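Side-chain contacts in ABC transporter substrate-binding protein (PDB 3UN6), which binds zinc and is probably the substrate-binding component of an ABC-type importer whose transported substrate is not established: residues M126-N129 with E130-N133; E154-R157 with K158-K161; T207-H210 with G211-I215. All blocks are in the same frame, centred on the assembly; numbering follows the deposited sequence.

Interaction 1 is a surface contact, while interactions 2 and 3 are partly buried; all three belong to one region of the chain and touch one another. Interactions 1 and 3 repeat the same chemistry: an acidic residue three positions on accepts a backbone N-H with its carboxylate and donates its own backbone N-H to the same residue's carbonyl, E130 with H127 and D213 with H210. Interaction 2 differs in being helical, with side-chain ion pairs laid along the regular bonds of helix 148-159. L160 of interaction 2 and L208 of interaction 3 both pack on F131 of interaction 1, and V214 of interaction 3 rests on the side of the helix carrying E155.

Interaction 1: residues M126-N129 with E130-N133; sequences MHLN and EFNN
H127 and E130 hold each other at the two ends of a type I turn. The amide of H127 gives a 2.7 Å hydrogen bond from N to E130 OE1, which it meets on the anti side of the carboxylate, 23° out of its plane. In return E130 N donates to H127 O at 2.7 Å. A bend at chi2 (80°) curls the E130 chain back over the turn, bringing OE1 to the H127 amide. This polar half, with H127, N129 and E130 all exposed, is the solvent side of the contact. The tight half gathers round the buried F131 ring. L128 O lies in the ring plane at its edge, 3.4 Å from F131 CD2, and also takes a weak hydrogen bond from F131 N at 3.5 Å. The selenium of selenomethionine M126 approaches obliquely, SE to F131 CZ 3.8 Å, a Met-aromatic contact, while L128 CD2 reaches F131 CE2 at 4.2 Å. The turn belongs to the loop from strand 112-122 to strand 138-142. There F131 packs edge-to-face with Y138 and touches L160 just beyond helix 148-159, and F131 leans on L208 and L128 on K209 of strand 206-210.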
loop_
_atom_site.group_PDB
_atom_site.type_symbol
_atom_site.label_atom_id
_atom_site.label_comp_id
_atom_site.label_asym_id
_atom_site.label_seq_id
_atom_site.Cartn_x
_atom_site.Cartn_y
_atom_site.Cartn_z
HETATM N N MSE A 126 -13.224 -10.420 -19.878
HETATM C CA MSE A 126 -12.796 -11.683 -19.294
HETATM C C MSE A 126 -13.703 -12.011 -18.107
HETATM O O MSE A 126 -14.183 -11.118 -17.433
HETATM C CB MSE A 126 -11.334 -11.553 -18.867
HETATM C CG MSE A 126 -10.659 -12.796 -18.392
HETATM SE SE MSE A 126 -8.764 -12.357 -18.107
HETATM C CE MSE A 126 -8.222 -12.277 -19.983
ATOM N N HIS A 127 -13.961 -13.295 -17.890
ATOM C CA HIS A 127 -14.788 -13.736 -16.771
ATOM C C HIS A 127 -13.931 -14.641 -15.902
ATOM O O HIS A 127 -13.058 -15.335 -16.409
ATOM C CB HIS A 127 -16.011 -14.499 -17.273
ATOM C CG HIS A 127 -16.774 -13.784 -18.347
ATOM N ND1 HIS A 127 -17.681 -12.782 -18.077
ATOM C CD2 HIS A 127 -16.775 -13.938 -19.693
ATOM C CE1 HIS A 127 -18.199 -12.342 -19.209
ATOM N NE2 HIS A 127 -17.668 -13.028 -20.205
ATOM N N LEU A 128 -14.173 -14.640 -14.596
ATOM C CA LEU A 128 -13.400 -15.498 -13.685
ATOM C C LEU A 128 -13.429 -16.983 -14.089
ATOM O O LEU A 128 -12.474 -17.717 -13.811
ATOM C CB LEU A 128 -13.859 -15.316 -12.243
ATOM C CG LEU A 128 -13.319 -14.030 -11.635
ATOM C CD1 LEU A 128 -13.997 -13.703 -10.305
ATOM C CD2 LEU A 128 -11.800 -14.151 -11.478
ATOM N N ASN A 129 -14.506 -17.403 -14.769
ATOM C CA ASN A 129 -14.647 -18.778 -15.264
ATOM C C ASN A 129 -13.747 -19.054 -16.464
ATOM O O ASN A 129 -13.652 -20.179 -16.921
ATOM C CB ASN A 129 -16.086 -19.045 -15.685
ATOM C CG ASN A 129 -17.075 -18.846 -14.557
ATOM O OD1 ASN A 129 -18.225 -18.474 -14.793
ATOM N ND2 ASN A 129 -16.632 -19.078 -13.323
ATOM N N GLU A 130 -13.105 -18.018 -16.980
ATOM C CA GLU A 130 -12.226 -18.143 -18.136
ATOM C C GLU A 130 -11.008 -18.957 -17.715
ATOM O O GLU A 130 -10.513 -19.781 -18.470
ATOM C CB GLU A 130 -11.730 -16.759 -18.590
ATOM C CG GLU A 130 -11.869 -16.488 -20.074
ATOM C CD GLU A 130 -13.294 -16.084 -20.442
ATOM O OE1 GLU A 130 -13.948 -15.409 -19.621
ATOM O OE2 GLU A 130 -13.753 -16.417 -21.555
ATOM N N PHE A 131 -10.543 -18.718 -16.491
ATOM C CA PHE A 131 -9.331 -19.363 -15.985
ATOM C C PHE A 131 -9.457 -20.881 -15.812
ATOM O O PHE A 131 -10.392 -21.372 -15.181
ATOM C CB PHE A 131 -8.899 -18.710 -14.674
ATOM C CG PHE A 131 -8.572 -17.245 -14.807
ATOM C CD1 PHE A 131 -7.309 -16.836 -15.219
ATOM C CD2 PHE A 131 -9.523 -16.277 -14.531
ATOM C CE1 PHE A 131 -7.004 -15.484 -15.349
ATOM C CE2 PHE A 131 -9.222 -14.924 -14.649
ATOM C CZ PHE A 131 -7.965 -14.526 -15.059
ATOM N N ASN A 132 -8.499 -21.611 -16.383
ATOM C CA ASN A 132 -8.485 -23.069 -16.312
ATOM C C ASN A 132 -7.057 -23.612 -16.379
ATOM O O ASN A 132 -6.109 -22.854 -16.594
ATOM C CB ASN A 132 -9.326 -23.635 -17.449
ATOM C CG ASN A 132 -8.802 -23.231 -18.821
ATOM O OD1 ASN A 132 -7.685 -23.582 -19.201
ATOM N ND2 ASN A 132 -9.627 -22.509 -19.582
ATOM N N ASN A 133 -6.914 -24.925 -16.202
ATOM C CA ASN A 133 -5.606 -25.596 -16.240
ATOM C C ASN A 133 -5.288 -26.204 -17.594
ATOM O O ASN A 133 -4.231 -26.817 -17.776
ATOM C CB ASN A 133 -5.600 -26.734 -15.227
ATOM C CG ASN A 133 -5.744 -26.246 -13.834
ATOM O OD1 ASN A 133 -4.983 -25.383 -13.390
ATOM N ND2 ASN A 133 -6.702 -26.801 -13.111
#

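Interaction 2: residues E154-R157 with K158-K161; sequences EELR and KQLK
The E155 side chain leaves the helix with CG opposite the backbone N (chi1 -179°) and then turns about CB-CG (chi2 55°), which carries its carboxylate along the helix to K158 and Q159, one turn further on. The two oxygens divide the work. OE1 faces the ammonium group of K158, but the salt bridge is long, 3.8 Å from E155 OE1 to K158 NZ. OE2 takes a weak hydrogen bond of 3.3 Å from Q159 NE2, the amide and carboxylate planes standing 68° apart. K158 and Q159 both run roughly perpendicular to the E155 chain. The stretched K158 chain runs back along the preceding turn, its CG 3.4 Å from E154 O.

A firmer ion pair lies within 154-157. R157 takes both carboxylate oxygens of E154, R157 NH2 to E154 OE1 at 2.7 Å and R157 NE to E154 OE2 at 3.1 Å. Both oxygens lie in the guanidinium plane, yet each is approached from above the carboxylate plane. E154 OE2 also bonds to Y169 OH and R157 NH1 to I162 O, so both ends of this buried pair are held from outside as well, which should keep the guanidinium from rotating. On the apolar side, L156 CD1 meets L160 CG at 3.9 Å.

Regular bonds tie K158, Q159 and L160 to the carbonyls four residues back, and K161, with positive phi, ends the helix in a Schellman motif. Helix 148-159 is the crossover of the beta-alpha-beta unit formed with strands 138-142 and 167-171. Y169, on strand 167-171, receives the E154 end, whereas E155 packs on V214 and I215 of the loop after strand 206-210, and Q159 NE2 bonds to V214 O.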
loop_
_atom_site.group_PDB
_atom_site.type_symbol
_atom_site.label_atom_id
_atom_site.label_comp_id
_atom_site.label_asym_id
_atom_site.label_seq_id
_atom_site.Cartn_x
_atom_site.Cartn_y
_atom_site.Cartn_z
ATOM N N GLU A 154 -2.237 -15.353 -5.581
ATOM C CA GLU A 154 -2.028 -16.758 -5.278
ATOM C C GLU A 154 -3.217 -17.354 -4.535
ATOM O O GLU A 154 -3.538 -18.533 -4.699
ATOM C CB GLU A 154 -0.738 -16.952 -4.470
ATOM C CG GLU A 154 0.483 -16.907 -5.326
ATOM C CD GLU A 154 0.562 -18.091 -6.242
ATOM O OE1 GLU A 154 0.857 -19.197 -5.746
ATOM O OE2 GLU A 154 0.361 -17.932 -7.458
ATOM N N GLU A 155 -3.846 -16.559 -3.686
ATOM C CA GLU A 155 -5.013 -17.048 -2.971
ATOM C C GLU A 155 -6.176 -17.199 -3.949
ATOM O O GLU A 155 -6.956 -18.155 -3.848
ATOM C CB GLU A 155 -5.380 -16.127 -1.820
ATOM C CG GLU A 155 -6.598 -16.597 -1.008
ATOM C CD GLU A 155 -6.449 -18.015 -0.482
ATOM O OE1 GLU A 155 -5.321 -18.383 -0.092
ATOM O OE2 GLU A 155 -7.466 -18.760 -0.473
ATOM N N LEU A 156 -6.269 -16.281 -4.914
ATOM C CA LEU A 156 -7.323 -16.345 -5.912
ATOM C C LEU A 156 -7.068 -17.555 -6.792
ATOM O O LEU A 156 -7.991 -18.259 -7.155
ATOM C CB LEU A 156 -7.418 -15.040 -6.745
ATOM C CG LEU A 156 -8.362 -15.101 -7.959
ATOM C CD1 LEU A 156 -9.780 -15.407 -7.531
ATOM C CD2 LEU A 156 -8.339 -13.828 -8.774
ATOM N N ARG A 157 -5.803 -17.835 -7.094
ATOM C CA ARG A 157 -5.473 -19.018 -7.894
ATOM C C ARG A 157 -5.963 -20.303 -7.213
ATOM O O ARG A 157 -6.508 -21.202 -7.869
ATOM C CB ARG A 157 -3.955 -19.121 -8.133
ATOM C CG ARG A 157 -3.573 -20.350 -8.980
ATOM C CD ARG A 157 -2.057 -20.545 -9.144
ATOM N NE ARG A 157 -1.382 -20.519 -7.859
ATOM C CZ ARG A 157 -1.400 -21.511 -6.977
ATOM N NH1 ARG A 157 -2.067 -22.637 -7.217
ATOM N NH2 ARG A 157 -0.772 -21.356 -5.824
ATOM N N LYS A 158 -5.752 -20.405 -5.901
ATOM C CA LYS A 158 -6.203 -21.584 -5.141
ATOM C C LYS A 158 -7.725 -21.638 -5.055
ATOM O O LYS A 158 -8.307 -22.707 -5.168
ATOM C CB LYS A 158 -5.663 -21.574 -3.718
ATOM C CG LYS A 158 -4.161 -21.637 -3.572
ATOM C CD LYS A 158 -3.829 -21.440 -2.094
ATOM C CE LYS A 158 -2.450 -20.885 -1.874
ATOM N NZ LYS A 158 -2.303 -20.592 -0.424
ATOM N N GLN A 159 -8.378 -20.493 -4.837
ATOM C CA GLN A 159 -9.855 -20.482 -4.763
ATOM C C GLN A 159 -10.475 -20.926 -6.090
ATOM O O GLN A 159 -11.523 -21.577 -6.104
ATOM C CB GLN A 159 -10.386 -19.102 -4.349
ATOM C CG GLN A 159 -9.998 -18.716 -2.930
ATOM C CD GLN A 159 -10.326 -17.261 -2.575
ATOM O OE1 GLN A 159 -10.808 -16.484 -3.412
ATOM N NE2 GLN A 159 -10.059 -16.890 -1.320
ATOM N N LEU A 160 -9.806 -20.589 -7.199
ATOM C CA LEU A 160 -10.237 -20.999 -8.537
ATOM C C LEU A 160 -9.739 -22.397 -8.888
ATOM O O LEU A 160 -9.967 -22.876 -9.991
ATOM C CB LEU A 160 -9.755 -20.008 -9.596
ATOM C CG LEU A 160 -10.359 -18.606 -9.623
ATOM C CD1 LEU A 160 -9.715 -17.798 -10.746
ATOM C CD2 LEU A 160 -11.853 -18.652 -9.823
ATOM N N LYS A 161 -9.055 -23.047 -7.951
ATOM C CA LYS A 161 -8.532 -24.405 -8.138
ATOM C C LYS A 161 -7.602 -24.542 -9.358
ATOM O O LYS A 161 -7.604 -25.553 -10.030
ATOM C CB LYS A 161 -9.680 -25.427 -8.203
ATOM C CG LYS A 161 -10.568 -25.450 -6.967
ATOM C CD LYS A 161 -11.586 -26.578 -7.022
ATOM C CE LYS A 161 -12.432 -26.645 -5.750
ATOM N NZ LYS A 161 -13.435 -27.796 -5.761
#

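Interaction 3: residues T207-H210 with G211-I215; sequences TLKH and GDDVI
D213 N gives the shortest hydrogen bond between 207-210 and 211-215, 2.9 Å to H210 O. The same residue takes a bond back: H210 N donates to D213 OD2 at 3.0 Å, with an N-H...O angle of 158°, and meets the carboxylate from above its plane. Placing CG beside its own backbone N (chi1 -55°) folds the D213 side chain over the turn and sets OD2 in front of that amide. The two bonds pin the end of the strand to the turn that follows. In the next, overlapping turn G211 O accepts from V214 N at 2.8 Å and I215 N at 2.9 Å.

Alongside, the K209 chain bends at chi2 and lies against the turn by its carbons: CG meets V214 CG2 at 3.5 Å, and CE meets D213 CB at 3.8 Å. The turn lies near the zinc site without joining it, the D212 side chain about 9 Å from that of the zinc ligand H46. The H210 ring stacks on W278. A classic beta bulge sets L208 and K209 opposite the single residue I120, where strand 206-210 pairs antiparallel with strand 112-122. V214 packs against I120 and L152 of helix 148-159, while I215 reaches L297 of helix 288-300.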
loop_
_atom_site.group_PDB
_atom_site.type_symbol
_atom_site.label_atom_id
_atom_site.label_comp_id
_atom_site.label_asym_id
_atom_site.label_seq_id
_atom_site.Cartn_x
_atom_site.Cartn_y
_atom_site.Cartn_z
ATOM N N THR A 207 -12.545 -5.049 -13.859
ATOM C CA THR A 207 -12.332 -5.378 -12.450
ATOM C C THR A 207 -12.872 -6.766 -12.182
ATOM O O THR A 207 -14.080 -6.996 -12.267
ATOM C CB THR A 207 -13.020 -4.391 -11.509
ATOM O OG1 THR A 207 -12.551 -3.066 -11.790
ATOM C CG2 THR A 207 -12.709 -4.744 -10.034
ATOM N N LEU A 208 -11.982 -7.702 -11.886
ATOM C CA LEU A 208 -12.400 -9.075 -11.623
ATOM C C LEU A 208 -12.726 -9.308 -10.162
ATOM O O LEU A 208 -13.665 -10.029 -9.856
ATOM C CB LEU A 208 -11.326 -10.057 -12.060
ATOM C CG LEU A 208 -11.043 -10.081 -13.559
ATOM C CD1 LEU A 208 -9.875 -10.991 -13.829
ATOM C CD2 LEU A 208 -12.284 -10.535 -14.292
ATOM N N LYS A 209 -11.982 -8.672 -9.259
ATOM C CA LYS A 209 -12.171 -8.923 -7.843
ATOM C C LYS A 209 -11.579 -7.795 -6.998
ATOM O O LYS A 209 -10.595 -7.166 -7.393
ATOM C CB LYS A 209 -11.414 -10.230 -7.531
ATOM C CG LYS A 209 -12.054 -11.160 -6.571
ATOM C CD LYS A 209 -13.265 -11.792 -7.180
ATOM C CE LYS A 209 -13.884 -12.814 -6.262
ATOM N NZ LYS A 209 -15.188 -13.304 -6.817
ATOM N N HIS A 210 -12.210 -7.492 -5.871
ATOM C CA HIS A 210 -11.615 -6.587 -4.913
ATOM C C HIS A 210 -10.843 -7.452 -3.905
ATOM O O HIS A 210 -11.187 -8.604 -3.680
ATOM C CB HIS A 210 -12.663 -5.682 -4.251
ATOM C CG HIS A 210 -13.053 -4.519 -5.105
ATOM N ND1 HIS A 210 -14.205 -4.492 -5.856
ATOM C CD2 HIS A 210 -12.398 -3.365 -5.380
ATOM C CE1 HIS A 210 -14.261 -3.362 -6.534
ATOM N NE2 HIS A 210 -13.176 -2.660 -6.264
ATOM N N GLY A 211 -9.780 -6.913 -3.328
ATOM C CA GLY A 211 -8.993 -7.666 -2.346
ATOM C C GLY A 211 -9.876 -8.241 -1.256
ATOM O O GLY A 211 -9.687 -9.379 -0.834
ATOM N N ASP A 212 -10.863 -7.440 -0.857
ATOM C CA ASP A 212 -11.849 -7.767 0.166
ATOM C C ASP A 212 -12.511 -9.123 -0.052
ATOM O O ASP A 212 -12.844 -9.818 0.908
ATOM C CB ASP A 212 -13.015 -6.756 0.145
ATOM C CG ASP A 212 -12.579 -5.304 -0.045
ATOM O OD1 ASP A 212 -13.282 -4.424 0.495
ATOM O OD2 ASP A 212 -11.564 -5.026 -0.732
ATOM N N ASP A 213 -12.722 -9.465 -1.320
ATOM C CA ASP A 213 -13.392 -10.693 -1.720
ATOM C C ASP A 213 -12.483 -11.896 -1.682
ATOM O O ASP A 213 -12.955 -13.024 -1.843
ATOM C CB ASP A 213 -13.852 -10.599 -3.192
ATOM C CG ASP A 213 -14.717 -9.390 -3.486
ATOM O OD1 ASP A 213 -15.535 -9.046 -2.628
ATOM O OD2 ASP A 213 -14.590 -8.798 -4.607
ATOM N N VAL A 214 -11.183 -11.658 -1.537
ATOM C CA VAL A 214 -10.193 -12.714 -1.619
ATOM C C VAL A 214 -9.559 -12.965 -0.266
ATOM O O VAL A 214 -9.575 -14.080 0.219
ATOM C CB VAL A 214 -9.138 -12.323 -2.634
ATOM C CG1 VAL A 214 -8.136 -13.400 -2.782
ATOM C CG2 VAL A 214 -9.811 -12.026 -3.971
ATOM N N ILE A 215 -8.939 -11.942 0.313
ATOM C CA ILE A 215 -8.402 -12.062 1.672
ATOM C C ILE A 215 -8.922 -10.839 2.418
ATOM O O ILE A 215 -8.357 -9.760 2.315
ATOM C CB ILE A 215 -6.838 -12.100 1.760
ATOM C CG1 ILE A 215 -6.242 -13.146 0.840
ATOM C CG2 ILE A 215 -6.414 -12.430 3.181
ATOM C CD1 ILE A 215 -4.672 -13.090 0.753
#